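Local coordinates for protein beta sliding clamp (PDB 2AWA) that probably encircles DNA as a head-to-tail homodimeric ring and tethers DNA polymerases and other proteins to it, giving them processivity, at residues 272-278 with 357-363; 57-61 with 135-139; 17-22 with 74-78; 309-313 with 325-329. All coordinates share one frame. Residues are numbered along the deposited sequence.

Overall arrangement
Along the chain contacts 3 and 2 come first, with alternating segments in the N-terminal clamp domain; contacts 1 and 4 follow in the C-terminal domain, contact 4 lying within the 78 residues that separate the segments of contact 1. Centres of contacts 2 and 3 are 23 Å apart, those of contacts 1 and 4 only 13 Å, whereas the two groups sit on opposite sides of the chain's centre, with contact centres about 49 to 58 Å apart from one group to the other. Contact 1 joins strands of one sheet and contact 4 a hairpin of another; they meet where Phe278 packs on Ile327 and Thr329. Contact 4 also reaches the second subunit at its edge strand, fitting a ring closed by joining end domains.

Contact 1: residues 272-278 with 357-363; sequences FNTTITF and KVTISFI
Antiparallel backbone hydrogen bonds join strands 274-278 and 357-362, whose axes approach to 4.6 Å at 165°. Phe278 N to Val358 O and Val358 N to Phe278 O are both 2.8 Å; Ile276 N to Ile360 O and Ile360 N to Ile276 O are both 2.9 Å; Phe362 N to Thr274 O is 2.8 Å. Asn273 N also donates to Phe362 O (3.1 Å), and Asn273 ND2 to Ile363 O (2.7 Å). Thr275-Ser361 and Thr277-Thr359 are non-hydrogen-bonded pairs, the latter with its m-rotamer hydroxyls bonded, OG1 to OG1 3.1 Å. Ser361 CB lies over the Phe272 ring face, 3.7 Å from its centroid, a CH-pi contact. On the face of Ile276, Phe278, Val358, Ile360 and Phe362, Phe278 CD2 meets Ile360 CD1 (3.8 Å) and Ile276 CD1 meets Phe362 CE2 (3.9 Å); helix 280-294 covers part of it. Asn273 and Thr274 both face Phe362, a classic beta bulge at the end of an antiparallel ladder in the C-terminal clamp domain.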
loop_
_atom_site.group_PDB
_atom_site.type_symbol
_atom_site.label_atom_id
_atom_site.label_comp_id
_atom_site.label_asym_id
_atom_site.label_seq_id
_atom_site.Cartn_x
_atom_site.Cartn_y
_atom_site.Cartn_z
ATOM N N PHE B 272 -13.560 -22.217 -36.892
ATOM C CA PHE B 272 -14.363 -21.268 -36.131
ATOM C C PHE B 272 -15.554 -20.766 -36.921
ATOM O O PHE B 272 -15.523 -20.738 -38.139
ATOM C CB PHE B 272 -13.484 -20.102 -35.698
ATOM C CG PHE B 272 -12.386 -20.512 -34.793
ATOM C CD1 PHE B 272 -12.663 -20.906 -33.494
ATOM C CD2 PHE B 272 -11.074 -20.548 -35.236
ATOM C CE1 PHE B 272 -11.650 -21.319 -32.641
ATOM C CE2 PHE B 272 -10.046 -20.962 -34.388
ATOM C CZ PHE B 272 -10.336 -21.346 -33.090
ATOM N N ASN B 273 -16.602 -20.372 -36.218
ATOM C CA ASN B 273 -17.801 -19.828 -36.855
ATOM C C ASN B 273 -17.862 -18.320 -36.757
ATOM O O ASN B 273 -18.382 -17.671 -37.647
ATOM C CB ASN B 273 -19.037 -20.412 -36.206
ATOM C CG ASN B 273 -19.039 -21.897 -36.261
ATOM O OD1 ASN B 273 -19.027 -22.479 -37.346
ATOM N ND2 ASN B 273 -19.015 -22.539 -35.102
ATOM N N THR B 274 -17.326 -17.775 -35.668
ATOM C CA THR B 274 -17.351 -16.350 -35.398
ATOM C C THR B 274 -15.958 -15.895 -35.003
ATOM O O THR B 274 -15.275 -16.587 -34.253
ATOM C CB THR B 274 -18.308 -16.047 -34.229
ATOM O OG1 THR B 274 -19.640 -16.384 -34.607
ATOM C CG2 THR B 274 -18.263 -14.580 -33.839
ATOM N N THR B 275 -15.537 -14.743 -35.512
ATOM C CA THR B 275 -14.383 -14.045 -34.960
ATOM C C THR B 275 -14.737 -12.568 -34.688
ATOM O O THR B 275 -15.652 -12.016 -35.307
ATOM C CB THR B 275 -13.172 -14.118 -35.873
ATOM O OG1 THR B 275 -13.344 -13.205 -36.957
ATOM C CG2 THR B 275 -12.970 -15.537 -36.400
ATOM N N ILE B 276 -14.033 -11.954 -33.740
ATOM C CA ILE B 276 -14.168 -10.535 -33.467
ATOM C C ILE B 276 -12.797 -9.942 -33.194
ATOM O O ILE B 276 -11.979 -10.551 -32.510
ATOM C CB ILE B 276 -15.034 -10.262 -32.244
ATOM C CG1 ILE B 276 -16.410 -10.889 -32.428
ATOM C CG2 ILE B 276 -15.192 -8.768 -32.067
ATOM C CD1 ILE B 276 -17.266 -10.875 -31.197
ATOM N N THR B 277 -12.543 -8.747 -33.710
ATOM C CA THR B 277 -11.253 -8.123 -33.496
ATOM C C THR B 277 -11.433 -6.816 -32.743
ATOM O O THR B 277 -12.102 -5.889 -33.203
ATOM C CB THR B 277 -10.481 -7.963 -34.810
ATOM O OG1 THR B 277 -10.353 -9.252 -35.432
ATOM C CG2 THR B 277 -9.093 -7.437 -34.538
ATOM N N PHE B 278 -10.836 -6.769 -31.563
ATOM C CA PHE B 278 -11.112 -5.727 -30.597
ATOM C C PHE B 278 -9.883 -4.912 -30.327
ATOM O O PHE B 278 -8.766 -5.410 -30.446
ATOM C CB PHE B 278 -11.464 -6.345 -29.265
ATOM C CG PHE B 278 -12.842 -6.902 -29.165
ATOM C CD1 PHE B 278 -13.926 -6.069 -28.888
ATOM C CD2 PHE B 278 -13.045 -8.284 -29.204
ATOM C CE1 PHE B 278 -15.227 -6.609 -28.716
ATOM C CE2 PHE B 278 -14.318 -8.823 -29.034
ATOM C CZ PHE B 278 -15.411 -7.983 -28.806
ATOM N N LYS B 357 -4.355 -4.655 -30.569
ATOM C CA LYS B 357 -5.596 -5.299 -30.953
ATOM C C LYS B 357 -5.559 -6.779 -30.647
ATOM O O LYS B 357 -4.486 -7.355 -30.491
ATOM C CB LYS B 357 -5.887 -5.075 -32.442
ATOM C CG LYS B 357 -6.837 -3.918 -32.731
ATOM C CD LYS B 357 -6.914 -3.571 -34.239
ATOM C CE LYS B 357 -6.078 -2.330 -34.593
ATOM N NZ LYS B 357 -6.312 -1.842 -35.986
ATOM N N VAL B 358 -6.749 -7.367 -30.518
ATOM C CA VAL B 358 -6.889 -8.777 -30.170
ATOM C C VAL B 358 -7.958 -9.427 -31.033
ATOM O O VAL B 358 -9.062 -8.902 -31.184
ATOM C CB VAL B 358 -7.220 -8.987 -28.666
ATOM C CG1 VAL B 358 -8.559 -8.345 -28.276
ATOM C CG2 VAL B 358 -7.225 -10.473 -28.307
ATOM N N THR B 359 -7.616 -10.565 -31.618
ATOM C CA THR B 359 -8.605 -11.347 -32.329
ATOM C C THR B 359 -9.081 -12.509 -31.480
ATOM O O THR B 359 -8.290 -13.361 -31.112
ATOM C CB THR B 359 -8.047 -11.855 -33.622
ATOM O OG1 THR B 359 -7.803 -10.727 -34.460
ATOM C CG2 THR B 359 -9.040 -12.775 -34.302
ATOM N N ILE B 360 -10.379 -12.532 -31.191
ATOM C CA ILE B 360 -11.009 -13.628 -30.455
ATOM C C ILE B 360 -11.876 -14.460 -31.386
ATOM O O ILE B 360 -12.682 -13.926 -32.116
ATOM C CB ILE B 360 -11.903 -13.102 -29.313
ATOM C CG1 ILE B 360 -11.151 -12.076 -28.466
ATOM C CG2 ILE B 360 -12.371 -14.249 -28.438
ATOM C CD1 ILE B 360 -12.004 -11.462 -27.335
ATOM N N SER B 361 -11.725 -15.774 -31.332
ATOM C CA SER B 361 -12.411 -16.667 -32.250
ATOM C C SER B 361 -13.223 -17.695 -31.484
ATOM O O SER B 361 -12.747 -18.251 -30.494
ATOM C CB SER B 361 -11.391 -17.360 -33.142
ATOM O OG SER B 361 -10.535 -16.410 -33.728
ATOM N N PHE B 362 -14.431 -17.968 -31.967
ATOM C CA PHE B 362 -15.408 -18.742 -31.221
ATOM C C PHE B 362 -15.923 -19.911 -32.031
ATOM O O PHE B 362 -15.822 -19.922 -33.253
ATOM C CB PHE B 362 -16.634 -17.891 -30.904
ATOM C CG PHE B 362 -16.374 -16.701 -30.056
ATOM C CD1 PHE B 362 -16.317 -16.811 -28.688
ATOM C CD2 PHE B 362 -16.279 -15.446 -30.619
ATOM C CE1 PHE B 362 -16.139 -15.687 -27.895
ATOM C CE2 PHE B 362 -16.095 -14.338 -29.837
ATOM C CZ PHE B 362 -16.022 -14.461 -28.473
ATOM N N ILE B 363 -16.516 -20.874 -31.337
ATOM C CA ILE B 363 -17.195 -21.992 -31.975
ATOM C C ILE B 363 -18.684 -21.989 -31.652
ATOM O O ILE B 363 -19.526 -22.003 -32.545
ATOM C CB ILE B 363 -16.614 -23.323 -31.526
ATOM C CG1 ILE B 363 -15.100 -23.333 -31.793
ATOM C CG2 ILE B 363 -17.361 -24.470 -32.218
ATOM C CD1 ILE B 363 -14.510 -24.681 -32.207
#

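Contact 2: residues 57-61 with 135-139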
loop_
_atom_site.group_PDB
_atom_site.type_symbol
_atom_site.label_atom_id
_atom_site.label_comp_id
_atom_site.label_asym_id
_atom_site.label_seq_id
_atom_site.Cartn_x
_atom_site.Cartn_y
_atom_site.Cartn_z
ATOM N N LEU B 57 25.501 -14.557 0.343
ATOM C CA LEU B 57 24.239 -14.505 1.080
ATOM C C LEU B 57 23.339 -15.633 0.629
ATOM O O LEU B 57 22.942 -15.680 -0.531
ATOM C CB LEU B 57 23.539 -13.171 0.834
ATOM C CG LEU B 57 24.365 -11.968 1.274
ATOM C CD1 LEU B 57 23.711 -10.696 0.796
ATOM C CD2 LEU B 57 24.553 -11.963 2.783
ATOM N N ILE B 58 23.013 -16.529 1.556
ATOM C CA ILE B 58 22.136 -17.664 1.255
ATOM C C ILE B 58 20.774 -17.571 1.949
ATOM O O ILE B 58 20.677 -17.304 3.150
ATOM C CB ILE B 58 22.823 -19.011 1.549
ATOM C CG1 ILE B 58 24.078 -19.130 0.677
ATOM C CG2 ILE B 58 21.868 -20.161 1.264
ATOM C CD1 ILE B 58 24.879 -20.411 0.881
ATOM N N GLY B 59 19.731 -17.784 1.156
ATOM C CA GLY B 59 18.354 -17.835 1.643
ATOM C C GLY B 59 17.538 -18.911 0.942
ATOM O O GLY B 59 17.779 -19.250 -0.229
ATOM N N SER B 60 16.563 -19.449 1.661
ATOM C CA SER B 60 15.719 -20.497 1.122
ATOM C C SER B 60 14.449 -20.656 1.929
ATOM O O SER B 60 14.360 -20.247 3.086
ATOM C CB SER B 60 16.465 -21.827 1.097
ATOM O OG SER B 60 16.878 -22.184 2.399
ATOM N N ASN B 61 13.452 -21.252 1.299
ATOM C CA ASN B 61 12.198 -21.503 1.952
ATOM C C ASN B 61 11.700 -22.909 1.680
ATOM O O ASN B 61 10.548 -23.221 1.985
ATOM C CB ASN B 61 11.177 -20.451 1.511
ATOM C CG ASN B 61 10.833 -20.535 0.033
ATOM O OD1 ASN B 61 11.199 -21.483 -0.653
ATOM N ND2 ASN B 61 10.104 -19.541 -0.454
ATOM N N TYR B 135 22.061 -24.819 9.494
ATOM C CA TYR B 135 21.403 -24.399 8.266
ATOM C C TYR B 135 21.560 -25.494 7.232
ATOM O O TYR B 135 22.649 -26.007 7.050
ATOM C CB TYR B 135 21.984 -23.081 7.724
ATOM C CG TYR B 135 21.087 -22.421 6.681
ATOM C CD1 TYR B 135 21.189 -22.756 5.330
ATOM C CD2 TYR B 135 20.107 -21.496 7.054
ATOM C CE1 TYR B 135 20.353 -22.177 4.373
ATOM C CE2 TYR B 135 19.259 -20.909 6.095
ATOM C CZ TYR B 135 19.392 -21.258 4.758
ATOM O OH TYR B 135 18.578 -20.691 3.808
ATOM N N PRO B 136 20.472 -25.862 6.548
ATOM C CA PRO B 136 20.543 -26.947 5.597
ATOM C C PRO B 136 21.346 -26.614 4.355
ATOM O O PRO B 136 21.039 -25.653 3.683
ATOM C CB PRO B 136 19.079 -27.146 5.207
ATOM C CG PRO B 136 18.459 -25.858 5.424
ATOM C CD PRO B 136 19.112 -25.304 6.626
ATOM N N ARG B 137 22.352 -27.430 4.053
ATOM C CA ARG B 137 23.102 -27.327 2.800
ATOM C C ARG B 137 22.179 -27.507 1.592
ATOM O O ARG B 137 21.229 -28.280 1.652
ATOM C CB ARG B 137 24.194 -28.398 2.758
ATOM N N ILE B 138 22.464 -26.798 0.499
ATOM C CA ILE B 138 21.640 -26.872 -0.716
ATOM C C ILE B 138 22.157 -27.994 -1.625
ATOM O O ILE B 138 23.362 -28.086 -1.867
ATOM C CB ILE B 138 21.652 -25.529 -1.503
ATOM C CG1 ILE B 138 21.207 -24.363 -0.612
ATOM C CG2 ILE B 138 20.741 -25.618 -2.728
ATOM C CD1 ILE B 138 21.483 -22.990 -1.208
ATOM N N GLN B 139 21.249 -28.841 -2.120
ATOM C CA GLN B 139 21.622 -29.924 -3.043
ATOM C C GLN B 139 22.136 -29.319 -4.359
ATOM O O GLN B 139 21.483 -28.446 -4.942
ATOM C CB GLN B 139 20.438 -30.868 -3.301
#
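One polar link spans the contact: Ser60 OG and Tyr135 OH lie 2.7 Å apart and share a hydrogen bond in which either hydroxyl could be the donor. Ser60 has chi1 near +60° (p) and points toward the loop, while Tyr135, a t rotamer, extends its ring toward the strand so that the two hydroxyls meet. Tyr135 OH also comes within 3.5 Å of Gly59 C, touching the backbone just before Ser60. Ser60 N is 3.2 Å from Tyr135 OH, but the angle is too poor for a bond.

Residues 57-60 form the end of strand 54-60 in the N-terminal clamp domain, and Asn61 follows it; 135-139 is part of the irregular connection leading from strand 123-128 to strand 147-150, the first strand of the central domain. The end-to-end directions of 58-60 and 135-138 are 84° apart, so no beta ladder forms and side chains make the join. Strand 54-60 itself is bonded through its backbone to strands 45-50 and 64-71.

Apolar contact centres on Ile58, whose CG2 is 4.0 Å from Tyr135 CE1 and 3.8 Å from Ile138 CD1. Both isoleucines are m,t rotamers and point toward the opposite segment. Side chains of neighbouring strands surround it: Tyr135 also packs on Thr45 and Lys47 of strand 45-50, and Ile138 on Ser65 and Glu67 of strand 64-71.

Contact 3: residues 17-22 with 74-78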
loop_
_atom_site.group_PDB
_atom_site.type_symbol
_atom_site.label_atom_id
_atom_site.label_comp_id
_atom_site.label_asym_id
_atom_site.label_seq_id
_atom_site.Cartn_x
_atom_site.Cartn_y
_atom_site.Cartn_z
ATOM N N SER B 17 33.964 -5.076 6.058
ATOM C CA SER B 17 33.248 -3.806 5.890
ATOM C C SER B 17 32.819 -3.666 4.433
ATOM O O SER B 17 33.429 -4.276 3.547
ATOM C CB SER B 17 34.115 -2.624 6.315
ATOM O OG SER B 17 35.258 -2.557 5.486
ATOM N N ILE B 18 31.784 -2.850 4.210
ATOM C CA ILE B 18 31.067 -2.828 2.948
ATOM C C ILE B 18 30.224 -1.582 2.812
ATOM O O ILE B 18 29.856 -0.966 3.809
ATOM C CB ILE B 18 30.116 -4.046 2.870
ATOM C CG1 ILE B 18 29.591 -4.251 1.445
ATOM C CG2 ILE B 18 28.946 -3.889 3.863
ATOM C CD1 ILE B 18 29.108 -5.639 1.196
ATOM N N ASN B 19 29.887 -1.242 1.576
ATOM C CA ASN B 19 29.003 -0.113 1.270
ATOM C C ASN B 19 27.558 -0.484 1.672
ATOM O O ASN B 19 27.024 -1.481 1.222
ATOM C CB ASN B 19 29.180 0.262 -0.224
ATOM C CG ASN B 19 28.078 1.154 -0.771
ATOM O OD1 ASN B 19 27.021 0.672 -1.179
ATOM N ND2 ASN B 19 28.342 2.454 -0.836
ATOM N N LYS B 20 26.938 0.300 2.550
ATOM C CA LYS B 20 25.610 -0.048 3.077
ATOM C C LYS B 20 24.588 -0.351 1.984
ATOM O O LYS B 20 23.881 -1.356 2.072
ATOM C CB LYS B 20 25.059 1.031 4.018
ATOM C CG LYS B 20 23.633 0.702 4.583
ATOM C CD LYS B 20 22.990 1.884 5.304
ATOM C CE LYS B 20 22.377 2.863 4.327
ATOM N NZ LYS B 20 22.085 4.175 4.959
ATOM N N ASN B 21 24.511 0.487 0.954
ATOM C CA ASN B 21 23.500 0.272 -0.097
ATOM C C ASN B 21 23.690 -0.975 -0.968
ATOM O O ASN B 21 22.729 -1.675 -1.233
ATOM C CB ASN B 21 23.341 1.507 -0.967
ATOM C CG ASN B 21 22.726 2.657 -0.208
ATOM O OD1 ASN B 21 22.153 2.474 0.887
ATOM N ND2 ASN B 21 22.837 3.859 -0.772
ATOM N N LEU B 22 24.906 -1.267 -1.414
ATOM C CA LEU B 22 25.100 -2.467 -2.219
ATOM C C LEU B 22 24.834 -3.711 -1.375
ATOM O O LEU B 22 24.267 -4.691 -1.881
ATOM C CB LEU B 22 26.490 -2.523 -2.844
ATOM C CG LEU B 22 26.593 -3.605 -3.931
ATOM C CD1 LEU B 22 27.351 -3.101 -5.146
ATOM C CD2 LEU B 22 27.226 -4.879 -3.393
ATOM N N ASN B 74 34.675 -6.442 -6.456
ATOM C CA ASN B 74 33.669 -5.495 -6.938
ATOM C C ASN B 74 33.944 -4.090 -6.416
ATOM O O ASN B 74 33.905 -3.839 -5.206
ATOM C CB ASN B 74 32.254 -5.921 -6.553
ATOM C CG ASN B 74 31.181 -5.038 -7.181
ATOM O OD1 ASN B 74 31.480 -4.025 -7.816
ATOM N ND2 ASN B 74 29.921 -5.420 -6.996
ATOM N N GLU B 75 34.214 -3.185 -7.352
ATOM C CA GLU B 75 34.556 -1.799 -7.039
ATOM C C GLU B 75 33.448 -1.068 -6.260
ATOM O O GLU B 75 33.742 -0.305 -5.343
ATOM C CB GLU B 75 34.898 -1.053 -8.338
ATOM C CG GLU B 75 35.288 0.407 -8.149
ATOM C CD GLU B 75 36.056 0.969 -9.338
ATOM O OE1 GLU B 75 37.009 0.302 -9.799
ATOM O OE2 GLU B 75 35.716 2.082 -9.804
ATOM N N ASP B 76 32.186 -1.323 -6.612
ATOM C CA ASP B 76 31.041 -0.638 -5.994
ATOM C C ASP B 76 30.756 -1.095 -4.564
ATOM O O ASP B 76 30.137 -0.356 -3.780
ATOM C CB ASP B 76 29.775 -0.832 -6.841
ATOM C CG ASP B 76 29.889 -0.201 -8.226
ATOM O OD1 ASP B 76 30.890 0.503 -8.499
ATOM O OD2 ASP B 76 28.967 -0.416 -9.044
ATOM N N ALA B 77 31.187 -2.310 -4.230
ATOM C CA ALA B 77 30.942 -2.864 -2.900
ATOM C C ALA B 77 31.757 -2.166 -1.823
ATOM O O ALA B 77 31.336 -2.111 -0.680
ATOM C CB ALA B 77 31.227 -4.349 -2.882
ATOM N N GLY B 78 32.922 -1.636 -2.170
ATOM C CA GLY B 78 33.866 -1.191 -1.148
ATOM C C GLY B 78 33.998 -2.238 -0.045
ATOM O O GLY B 78 33.810 -1.937 1.137
#
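A strand-to-helix junction with an N-cap meets an Asx turn here. Asn19 ends strand 15-19 and caps helix 20-31: its OD1 accepts from Leu22 N at 2.9 Å. In the loop, Asn74 OD1 accepts from Asp76 N at 3.0 Å, the Asx turn, and Ala77 N bonds to Asn74 O at 3.3 Å, so residues 75-77 curl with helical backbone angles. One hydrogen bond crosses between the segments, from Asn19 N to Ala77 O at 2.8 Å. Asn19 therefore serves two structures: its backbone N bonds to the loop and its side-chain OD1 caps the helix. Beside it, Ile18 CA makes a CA-H...O contact of 3.4 Å with Gly78 O. Gly78 has a positive phi of 46°, a conformation that favours glycine.

Van der Waals packing gathers around Leu22, the first-turn residue whose side chain points toward the loop: Leu22 CD1 is 3.7 Å from Asp76 CB and 3.9 Å from Asn74 ND2, and the one apolar side-chain pair is Leu22 CD2 with Ala77 CB at 4.1 Å. Ile18 CG1 also comes within 3.5 Å of Ala77 O.

Ile18, Leu22 and Ala77 all pack on Ile70 of strand 64-71, while strand 15-19 is flanked by strands 80-83 and 105-111, with Ser17 bonded to Leu80 and Ile18 to Leu106.

Contact 4: residues 309-313 with 325-329; sequences GVVSA and EEIDT
Glu325 lies in the second strand, 321-327, of the hairpin with 310-317, paired antiparallel with Ala313: Glu325 N to Ala313 O is 2.9 Å and Ala313 N to Glu325 O 2.8 Å. The extended t,t side chain of Glu325 leads away to Ser286 and, as a salt bridge, Arg289; it also bonds to Ser123 of the second subunit. Glu326 forms a non-hydrogen-bonded pair with Ser312 (CA to CA 4.3 Å), and its CD lies 3.9 Å from Val310 CG1. Ile327 N donates to Val311 O at 3.0 Å; its m,t side chain brings CD1 to 3.9 Å from Ala313 CB. Past Asp328, Thr329 (chi1 p) puts CG2 3.8 Å from CG2 of Val311 (chi1 t). The short segments' axes approach to 4.5 Å, their N-to-C directions 137° apart. Val311, Ala313, Ile327 and Glu325 share the face toward helix 280-294, so a buried, compensated charge sits beside apolar side chains; separately, Glu325 pairs in an antiparallel ladder with a second-subunit strand.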
loop_
_atom_site.group_PDB
_atom_site.type_symbol
_atom_site.label_atom_id
_atom_site.label_comp_id
_atom_site.label_asym_id
_atom_site.label_seq_id
_atom_site.Cartn_x
_atom_site.Cartn_y
_atom_site.Cartn_z
ATOM N N GLY B 309 -23.324 -7.838 -36.479
ATOM C CA GLY B 309 -22.168 -6.928 -36.419
ATOM C C GLY B 309 -22.044 -6.158 -35.113
ATOM O O GLY B 309 -20.987 -5.590 -34.812
ATOM N N VAL B 310 -23.120 -6.141 -34.329
ATOM C CA VAL B 310 -23.130 -5.423 -33.078
ATOM C C VAL B 310 -22.778 -6.384 -31.953
ATOM O O VAL B 310 -23.279 -7.501 -31.905
ATOM C CB VAL B 310 -24.483 -4.789 -32.813
ATOM C CG1 VAL B 310 -24.430 -3.940 -31.544
ATOM C CG2 VAL B 310 -24.911 -3.945 -34.011
ATOM N N VAL B 311 -21.901 -5.930 -31.066
ATOM C CA VAL B 311 -21.410 -6.718 -29.956
ATOM C C VAL B 311 -21.797 -5.980 -28.692
ATOM O O VAL B 311 -21.606 -4.753 -28.596
ATOM C CB VAL B 311 -19.877 -6.856 -30.028
ATOM C CG1 VAL B 311 -19.335 -7.513 -28.786
ATOM C CG2 VAL B 311 -19.470 -7.623 -31.286
ATOM N N SER B 312 -22.357 -6.702 -27.728
ATOM C CA SER B 312 -22.790 -6.052 -26.496
ATOM C C SER B 312 -22.575 -6.947 -25.302
ATOM O O SER B 312 -22.603 -8.174 -25.436
ATOM C CB SER B 312 -24.243 -5.657 -26.599
ATOM O OG SER B 312 -24.987 -6.779 -26.963
ATOM N N ALA B 313 -22.334 -6.321 -24.150
ATOM C CA ALA B 313 -22.109 -7.019 -22.877
ATOM C C ALA B 313 -23.261 -6.774 -21.915
ATOM O O ALA B 313 -23.751 -5.626 -21.771
ATOM C CB ALA B 313 -20.814 -6.568 -22.245
ATOM N N GLU B 325 -23.915 -2.804 -22.200
ATOM C CA GLU B 325 -22.924 -1.980 -22.867
ATOM C C GLU B 325 -22.647 -2.436 -24.289
ATOM O O GLU B 325 -22.399 -3.594 -24.525
ATOM C CB GLU B 325 -21.628 -1.968 -22.069
ATOM C CG GLU B 325 -20.546 -1.121 -22.726
ATOM C CD GLU B 325 -19.328 -0.890 -21.856
ATOM O OE1 GLU B 325 -19.461 -0.892 -20.614
ATOM O OE2 GLU B 325 -18.233 -0.691 -22.435
ATOM N N GLU B 326 -22.689 -1.511 -25.241
ATOM C CA GLU B 326 -22.263 -1.820 -26.600
ATOM C C GLU B 326 -20.769 -1.613 -26.680
ATOM O O GLU B 326 -20.269 -0.578 -26.284
ATOM C CB GLU B 326 -22.956 -0.947 -27.647
ATOM C CG GLU B 326 -22.491 -1.327 -29.055
ATOM C CD GLU B 326 -23.110 -0.509 -30.169
ATOM O OE1 GLU B 326 -24.206 0.070 -29.954
ATOM O OE2 GLU B 326 -22.486 -0.469 -31.265
ATOM N N ILE B 327 -20.076 -2.598 -27.221
ATOM C CA ILE B 327 -18.634 -2.557 -27.385
ATOM C C ILE B 327 -18.293 -2.335 -28.863
ATOM O O ILE B 327 -18.770 -3.059 -29.730
ATOM C CB ILE B 327 -18.001 -3.857 -26.871
ATOM C CG1 ILE B 327 -18.393 -4.064 -25.395
ATOM C CG2 ILE B 327 -16.491 -3.813 -27.049
ATOM C CD1 ILE B 327 -18.157 -5.464 -24.839
ATOM N N ASP B 328 -17.471 -1.317 -29.120
ATOM C CA ASP B 328 -17.000 -0.994 -30.459
ATOM C C ASP B 328 -15.938 -2.005 -30.902
ATOM O O ASP B 328 -15.140 -2.489 -30.084
ATOM C CB ASP B 328 -16.469 0.446 -30.513
ATOM C CG ASP B 328 -17.599 1.496 -30.566
ATOM N N THR B 329 -15.957 -2.342 -32.196
ATOM C CA THR B 329 -15.091 -3.392 -32.739
ATOM C C THR B 329 -14.443 -2.981 -34.061
ATOM O O THR B 329 -15.040 -2.268 -34.856
ATOM C CB THR B 329 -15.861 -4.712 -32.951
ATOM O OG1 THR B 329 -16.777 -4.562 -34.026
ATOM C CG2 THR B 329 -16.639 -5.084 -31.738
#